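Hypothetical protein Atu0492 (Agrobacterium tumefaciens str., PDB 2GMY) is of unknown function but, as a putative AhpD-like member of the carboxymuconolactone decarboxylase family, may serve in antioxidant defence. Local coordinates at the interface of chains A and B and the interface of chains A and C. Sequence-based numbering; all coordinates share one arbitrary frame. Chains: chain A/B/C, Hypothetical protein Atu0492.

Chain A uses different surfaces for two neighbours, meeting chain B at contact 1 and chain C at contacts 2 and 3. The C-alpha centres of contacts 1 and 2 lie about 26 Å apart, and contact 3 is about 18 Å from each. Helix 117-139 takes part in both A-C patches, through C:Val125 in contact 2 and A:Val138 and A:Gly139 in contact 3. Just beyond it, chain A runs from A:Arg141 in contact 3 to A:His144 in contact 1, so its C-terminal segment reaches both partners. Both interfaces are two-fold symmetric, consistent with the six-copy deposited assembly, although the structure alone does not prove that hexamer in solution.

Contact 1: the interface of chains A and B. Residues chain A 53, 57, 144-147; chain B 67, 71, 78-80.
B:Pro79 lies against one face of the A:His144 imidazole, its CD 3.7 Å from the ring centroid in a CH-pi contact, while A:Asp53 CB covers the rim of the opposite face. A:His144 CG, between its backbone N and carbonyl carbon (chi1 69°), places the ring between these two groups. At the edge, in the ring plane, sit B:Ser78 CB and B:Val80 CG2. Both ring nitrogens are engaged: NE2 shares a 2.8 Å hydrogen bond with B:Ser78 OG, and ND1 donates to A:Pro145 O at 2.8 Å, from above the carbonyl plane. The extended B:Gln67 side chain ends beside A:Asp53, A:Pro145 and A:Glu147. As modelled, its OE1 is 2.7 Å from A:Asp53 OD1 and 2.8 Å from A:Pro145 O, acceptor against acceptor, and its NE2 is 2.9 Å from A:Glu147 N, donor against donor. This amide orientation is doubtful; exchanging N and O would turn all three pairs into plausible hydrogen bonds. A:Lys57 NZ makes salt bridges to A:Asp53 OD2 at 2.8 Å and A:Glu147 OE2 at 2.9 Å. The C-terminal segment and helix 49-61 of chain A thus meet helix 66-70 and the 78-80 loop of chain B.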
# COMPACT_ATOMS: atom_id res chain seq x y z
N ASP A 53 7.23 -18.78 -16.17
CA ASP A 53 7.87 -19.43 -17.32
C ASP A 53 7.23 -20.79 -17.58
O ASP A 53 6.88 -21.11 -18.73
CB ASP A 53 9.36 -19.60 -17.10
CG ASP A 53 10.08 -20.13 -18.34
OD1 ASP A 53 10.04 -19.43 -19.38
OD2 ASP A 53 10.67 -21.23 -18.27
N LYS A 57 4.37 -21.85 -20.75
CA LYS A 57 4.65 -22.99 -21.64
C LYS A 57 3.54 -24.03 -21.58
O LYS A 57 3.12 -24.55 -22.63
CB LYS A 57 6.01 -23.61 -21.30
CG LYS A 57 7.18 -22.73 -21.76
CD LYS A 57 8.48 -23.11 -21.09
CE LYS A 57 9.61 -22.22 -21.56
NZ LYS A 57 10.88 -22.48 -20.81
N HIS A 144 14.54 -20.45 -13.80
CA HIS A 144 13.92 -21.11 -14.95
C HIS A 144 14.91 -21.24 -16.11
O HIS A 144 15.86 -20.45 -16.19
CB HIS A 144 12.60 -20.43 -15.40
CG HIS A 144 12.77 -19.08 -16.02
ND1 HIS A 144 13.17 -18.90 -17.33
CD2 HIS A 144 12.56 -17.84 -15.52
CE1 HIS A 144 13.21 -17.60 -17.61
NE2 HIS A 144 12.84 -16.94 -16.53
N PRO A 145 14.71 -22.24 -17.00
CA PRO A 145 15.57 -22.34 -18.18
C PRO A 145 15.39 -21.17 -19.15
O PRO A 145 14.30 -20.60 -19.23
CB PRO A 145 15.16 -23.67 -18.83
CG PRO A 145 13.81 -23.96 -18.33
CD PRO A 145 13.69 -23.31 -16.96
N VAL A 146 16.46 -20.83 -19.87
CA VAL A 146 16.46 -19.69 -20.79
C VAL A 146 16.68 -20.15 -22.23
O VAL A 146 17.75 -20.68 -22.56
CB VAL A 146 17.58 -18.67 -20.42
CG1 VAL A 146 17.54 -17.46 -21.34
CG2 VAL A 146 17.46 -18.23 -18.95
N GLU A 147 15.67 -19.96 -23.08
CA GLU A 147 15.74 -20.40 -24.48
C GLU A 147 16.52 -19.47 -25.40
O GLU A 147 16.17 -18.28 -25.55
CB GLU A 147 14.35 -20.65 -25.06
CG GLU A 147 13.78 -22.01 -24.74
CD GLU A 147 12.90 -21.99 -23.51
OE1 GLU A 147 11.79 -21.43 -23.62
OE2 GLU A 147 13.31 -22.53 -22.46
N GLN B 67 9.93 -15.62 -24.50
CA GLN B 67 10.30 -15.54 -23.08
C GLN B 67 10.58 -14.11 -22.63
O GLN B 67 10.12 -13.68 -21.57
CB GLN B 67 11.51 -16.41 -22.76
CG GLN B 67 11.19 -17.75 -22.16
CD GLN B 67 12.44 -18.46 -21.67
OE1 GLN B 67 12.36 -19.32 -20.79
NE2 GLN B 67 13.60 -18.11 -22.23
N LEU B 71 7.95 -12.87 -19.78
CA LEU B 71 8.51 -12.75 -18.43
C LEU B 71 8.63 -11.31 -17.91
O LEU B 71 9.10 -11.08 -16.78
CB LEU B 71 9.87 -13.46 -18.34
CG LEU B 71 9.86 -14.98 -18.07
CD1 LEU B 71 9.28 -15.31 -16.69
CD2 LEU B 71 9.10 -15.75 -19.14
N SER B 78 13.66 -13.27 -13.16
CA SER B 78 13.94 -13.98 -14.43
C SER B 78 15.37 -13.79 -14.90
O SER B 78 15.82 -12.65 -15.03
CB SER B 78 13.00 -13.53 -15.54
OG SER B 78 13.36 -14.15 -16.77
N PRO B 79 16.09 -14.89 -15.17
CA PRO B 79 17.44 -14.75 -15.73
C PRO B 79 17.50 -14.38 -17.22
O PRO B 79 18.60 -14.30 -17.78
CB PRO B 79 18.07 -16.13 -15.48
CG PRO B 79 16.92 -17.08 -15.41
CD PRO B 79 15.72 -16.30 -14.92
N VAL B 80 16.35 -14.16 -17.87
CA VAL B 80 16.33 -13.81 -19.29
C VAL B 80 17.06 -12.48 -19.56
O VAL B 80 17.76 -12.35 -20.56
CB VAL B 80 14.88 -13.76 -19.86
CG1 VAL B 80 14.85 -13.15 -21.27
CG2 VAL B 80 14.28 -15.14 -19.85

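Contact 2: the interface of chains A and C. Residues chain A 13-14, 17-18; chain C 21, 24, 125.
C:Tyr24 lays one face of its phenol ring on helix 12-26 of chain A, over the stretch from A:Glu13 to A:Ala17. The base of the ring rests on the A:Ala17 methyl, with CB 3.6 Å from C:Tyr24 CG. Its far end covers the backbone of A:Ala14, whose CA lies 3.5 Å from C:Tyr24 CZ, and the hydroxyl OH passes 3.3 Å from A:Ala14 CB. A:Glu13 offers its CB methylene to the rim, 3.7 Å from C:Tyr24 CE1, while its carboxylate turns away through a bend at chi2. Next to the ring, C:Leu21 sends one methyl branch, CD1, to within 3.9 Å of A:Ala17 CB, so the A:Ala17 methyl is flanked by both the leucine and the tyrosine. Farther along, the A:Val18 and C:Val125 side chains slide past each other in opposite directions, CG2 to CG2 at 3.9 Å, and that same C:Val125 branch also meets A:Ala14 CB. The contacts are apolar, and the small alanine side chains appear to allow the ring its close approach to the helix backbone. C:Tyr24 has CG anti to its backbone N (chi1 167°), which carries the ring outward from its helix toward chain A. Helix 12-26 of chain A and helix 12-27 of chain C run nearly antiparallel here, as suits a two-fold interface, and C:Val125 reaches in from helix 117-139 beside them.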
# COMPACT_ATOMS: atom_id res chain seq x y z
N GLU A 13 11.17 -35.42 1.41
CA GLU A 13 9.86 -35.65 2.02
C GLU A 13 8.91 -34.46 1.84
O GLU A 13 7.74 -34.63 1.47
CB GLU A 13 10.00 -35.93 3.51
CG GLU A 13 10.87 -37.13 3.85
CD GLU A 13 10.06 -38.39 3.99
OE1 GLU A 13 9.31 -38.72 3.04
OE2 GLU A 13 10.20 -39.06 5.04
N ALA A 14 9.43 -33.26 2.11
CA ALA A 14 8.64 -32.03 2.00
C ALA A 14 8.25 -31.81 0.56
O ALA A 14 7.09 -31.49 0.26
CB ALA A 14 9.44 -30.83 2.53
N ALA A 17 5.46 -34.07 -0.49
CA ALA A 17 4.18 -33.65 0.09
C ALA A 17 3.54 -32.57 -0.76
O ALA A 17 2.36 -32.62 -1.03
CB ALA A 17 4.35 -33.18 1.52
N VAL A 18 4.34 -31.59 -1.21
CA VAL A 18 3.80 -30.56 -2.10
C VAL A 18 3.41 -31.16 -3.44
O VAL A 18 2.38 -30.81 -4.00
CB VAL A 18 4.75 -29.35 -2.26
CG1 VAL A 18 4.12 -28.30 -3.16
CG2 VAL A 18 5.07 -28.73 -0.92
N LEU C 21 -1.30 -32.57 3.29
CA LEU C 21 -0.15 -31.67 3.42
C LEU C 21 0.03 -31.24 4.88
O LEU C 21 1.15 -31.15 5.38
CB LEU C 21 -0.28 -30.45 2.50
CG LEU C 21 0.85 -29.41 2.57
CD1 LEU C 21 2.20 -30.01 2.19
CD2 LEU C 21 0.51 -28.21 1.69
N TYR C 24 1.65 -34.00 6.69
CA TYR C 24 3.09 -33.96 6.46
C TYR C 24 3.78 -33.00 7.44
O TYR C 24 4.78 -33.34 8.09
CB TYR C 24 3.49 -33.58 5.02
CG TYR C 24 4.97 -33.28 5.03
CD1 TYR C 24 5.91 -34.32 5.12
CD2 TYR C 24 5.44 -31.96 5.10
CE1 TYR C 24 7.26 -34.06 5.21
CE2 TYR C 24 6.80 -31.69 5.19
CZ TYR C 24 7.70 -32.75 5.25
OH TYR C 24 9.05 -32.49 5.34
N VAL C 125 7.65 -24.96 3.41
CA VAL C 125 6.46 -25.75 3.09
C VAL C 125 5.36 -25.51 4.13
O VAL C 125 4.18 -25.35 3.77
CB VAL C 125 6.80 -27.26 2.97
CG1 VAL C 125 5.54 -28.11 2.92
CG2 VAL C 125 7.64 -27.48 1.74

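Contact 3: the interface of chains A and C. Residues chain A 4, 138-141; chain C 91, 102-104, 108.
The N-terminal segment of chain A, through A:Arg4, the end of its helix 117-139 and the loop that follows, with A:Arg141, meet the 102-104 loop, helix 83-96 and helix 105-112 of chain C. The A:Arg4 and C:Phe108 side chains pass each other in opposite directions, guanidinium and phenyl planes within 4° of parallel. A:Arg4 CD sits over the ring centre, 3.7 Å from the centroid, while C:Phe108 CB underlies the guanidinium. The chain, extended from CG to NE, delivers NH1 and NH2 end-on to one acceptor, C:Ala103 O, at 2.8 and 2.9 Å, with that oxygen in the guanidinium plane. NH1 also donates to A:Gly139 O at 2.8 Å, which should help to fix the group's rotation. C:Trp91 turns its edge toward that same carbonyl, CH2 standing 3.6 Å from A:Gly139 O. On the other face of the A:Arg4 guanidinium lies CG of A:Arg141, whose chain bends at chi2 (-68°) and brings its own guanidinium over that of A:Arg4, with A:Arg4 NH2 above its face, toward the rim. The two arginines thus bind successive carbonyls of the chain C loop and cap carbonyls at the chain A helix end. A:Arg141 NH1 bonds to A:Val138 O at 2.9 Å and, nearly along the C=O axis, to C:Gly102 O at 2.7 Å.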
# COMPACT_ATOMS: atom_id res chain seq x y z
N ARG A 4 19.18 -20.53 -4.08
CA ARG A 4 19.54 -20.53 -2.66
C ARG A 4 19.65 -21.95 -2.12
O ARG A 4 20.65 -22.30 -1.48
CB ARG A 4 18.53 -19.72 -1.84
CG ARG A 4 18.61 -18.22 -2.05
CD ARG A 4 17.45 -17.52 -1.35
NE ARG A 4 17.60 -16.07 -1.33
CZ ARG A 4 16.62 -15.21 -1.06
NH1 ARG A 4 15.39 -15.66 -0.81
NH2 ARG A 4 16.85 -13.90 -1.06
N VAL A 138 10.22 -18.52 -5.27
CA VAL A 138 10.79 -17.20 -5.01
C VAL A 138 11.67 -17.26 -3.76
O VAL A 138 12.80 -16.75 -3.76
CB VAL A 138 9.69 -16.12 -4.90
CG1 VAL A 138 10.30 -14.76 -4.55
CG2 VAL A 138 8.92 -16.02 -6.21
N GLY A 139 11.15 -17.90 -2.71
CA GLY A 139 11.90 -18.07 -1.48
C GLY A 139 13.28 -18.68 -1.67
O GLY A 139 14.25 -18.26 -1.03
N PHE A 140 13.39 -19.66 -2.57
CA PHE A 140 14.68 -20.34 -2.78
C PHE A 140 15.38 -19.90 -4.07
O PHE A 140 16.36 -20.52 -4.50
CB PHE A 140 14.50 -21.86 -2.71
CG PHE A 140 13.95 -22.34 -1.38
CD1 PHE A 140 14.28 -21.68 -0.20
CD2 PHE A 140 13.10 -23.43 -1.32
CE1 PHE A 140 13.76 -22.10 1.03
CE2 PHE A 140 12.58 -23.87 -0.10
CZ PHE A 140 12.92 -23.21 1.08
N ARG A 141 14.88 -18.83 -4.68
CA ARG A 141 15.44 -18.27 -5.91
C ARG A 141 15.63 -19.30 -7.03
O ARG A 141 16.67 -19.30 -7.71
CB ARG A 141 16.76 -17.53 -5.60
CG ARG A 141 16.62 -16.30 -4.68
CD ARG A 141 15.88 -15.17 -5.38
NE ARG A 141 15.94 -13.88 -4.68
CZ ARG A 141 14.95 -13.38 -3.93
NH1 ARG A 141 13.83 -14.06 -3.76
NH2 ARG A 141 15.09 -12.18 -3.36
N TRP C 91 11.09 -14.54 8.44
CA TRP C 91 10.86 -15.36 7.25
C TRP C 91 9.38 -15.63 7.03
O TRP C 91 8.89 -15.50 5.91
CB TRP C 91 11.62 -16.67 7.34
CG TRP C 91 11.67 -17.48 6.07
CD1 TRP C 91 11.19 -18.75 5.90
CD2 TRP C 91 12.30 -17.12 4.82
NE1 TRP C 91 11.44 -19.19 4.62
CE2 TRP C 91 12.13 -18.22 3.94
CE3 TRP C 91 12.97 -15.98 4.36
CZ2 TRP C 91 12.61 -18.21 2.63
CZ3 TRP C 91 13.45 -15.96 3.05
CH2 TRP C 91 13.26 -17.07 2.20
N GLY C 102 9.23 -10.12 -1.98
CA GLY C 102 10.11 -10.97 -2.79
C GLY C 102 11.11 -11.87 -2.05
O GLY C 102 12.04 -12.38 -2.68
N ALA C 103 10.92 -12.06 -0.74
CA ALA C 103 11.82 -12.87 0.12
C ALA C 103 13.30 -12.42 0.11
O ALA C 103 14.17 -13.12 -0.44
CB ALA C 103 11.69 -14.37 -0.18
N PRO C 104 13.59 -11.26 0.74
CA PRO C 104 14.91 -10.62 0.63
C PRO C 104 16.08 -11.44 1.18
O PRO C 104 15.91 -12.29 2.06
CB PRO C 104 14.75 -9.33 1.45
CG PRO C 104 13.29 -9.07 1.49
CD PRO C 104 12.68 -10.45 1.57
N PHE C 108 16.53 -14.19 4.40
CA PHE C 108 17.01 -15.54 4.16
C PHE C 108 18.28 -15.85 4.96
O PHE C 108 18.37 -16.90 5.60
CB PHE C 108 17.24 -15.80 2.67
CG PHE C 108 17.74 -17.18 2.38
CD1 PHE C 108 16.89 -18.28 2.51
CD2 PHE C 108 19.06 -17.39 2.01
CE1 PHE C 108 17.34 -19.56 2.26
CE2 PHE C 108 19.53 -18.67 1.75
CZ PHE C 108 18.68 -19.76 1.87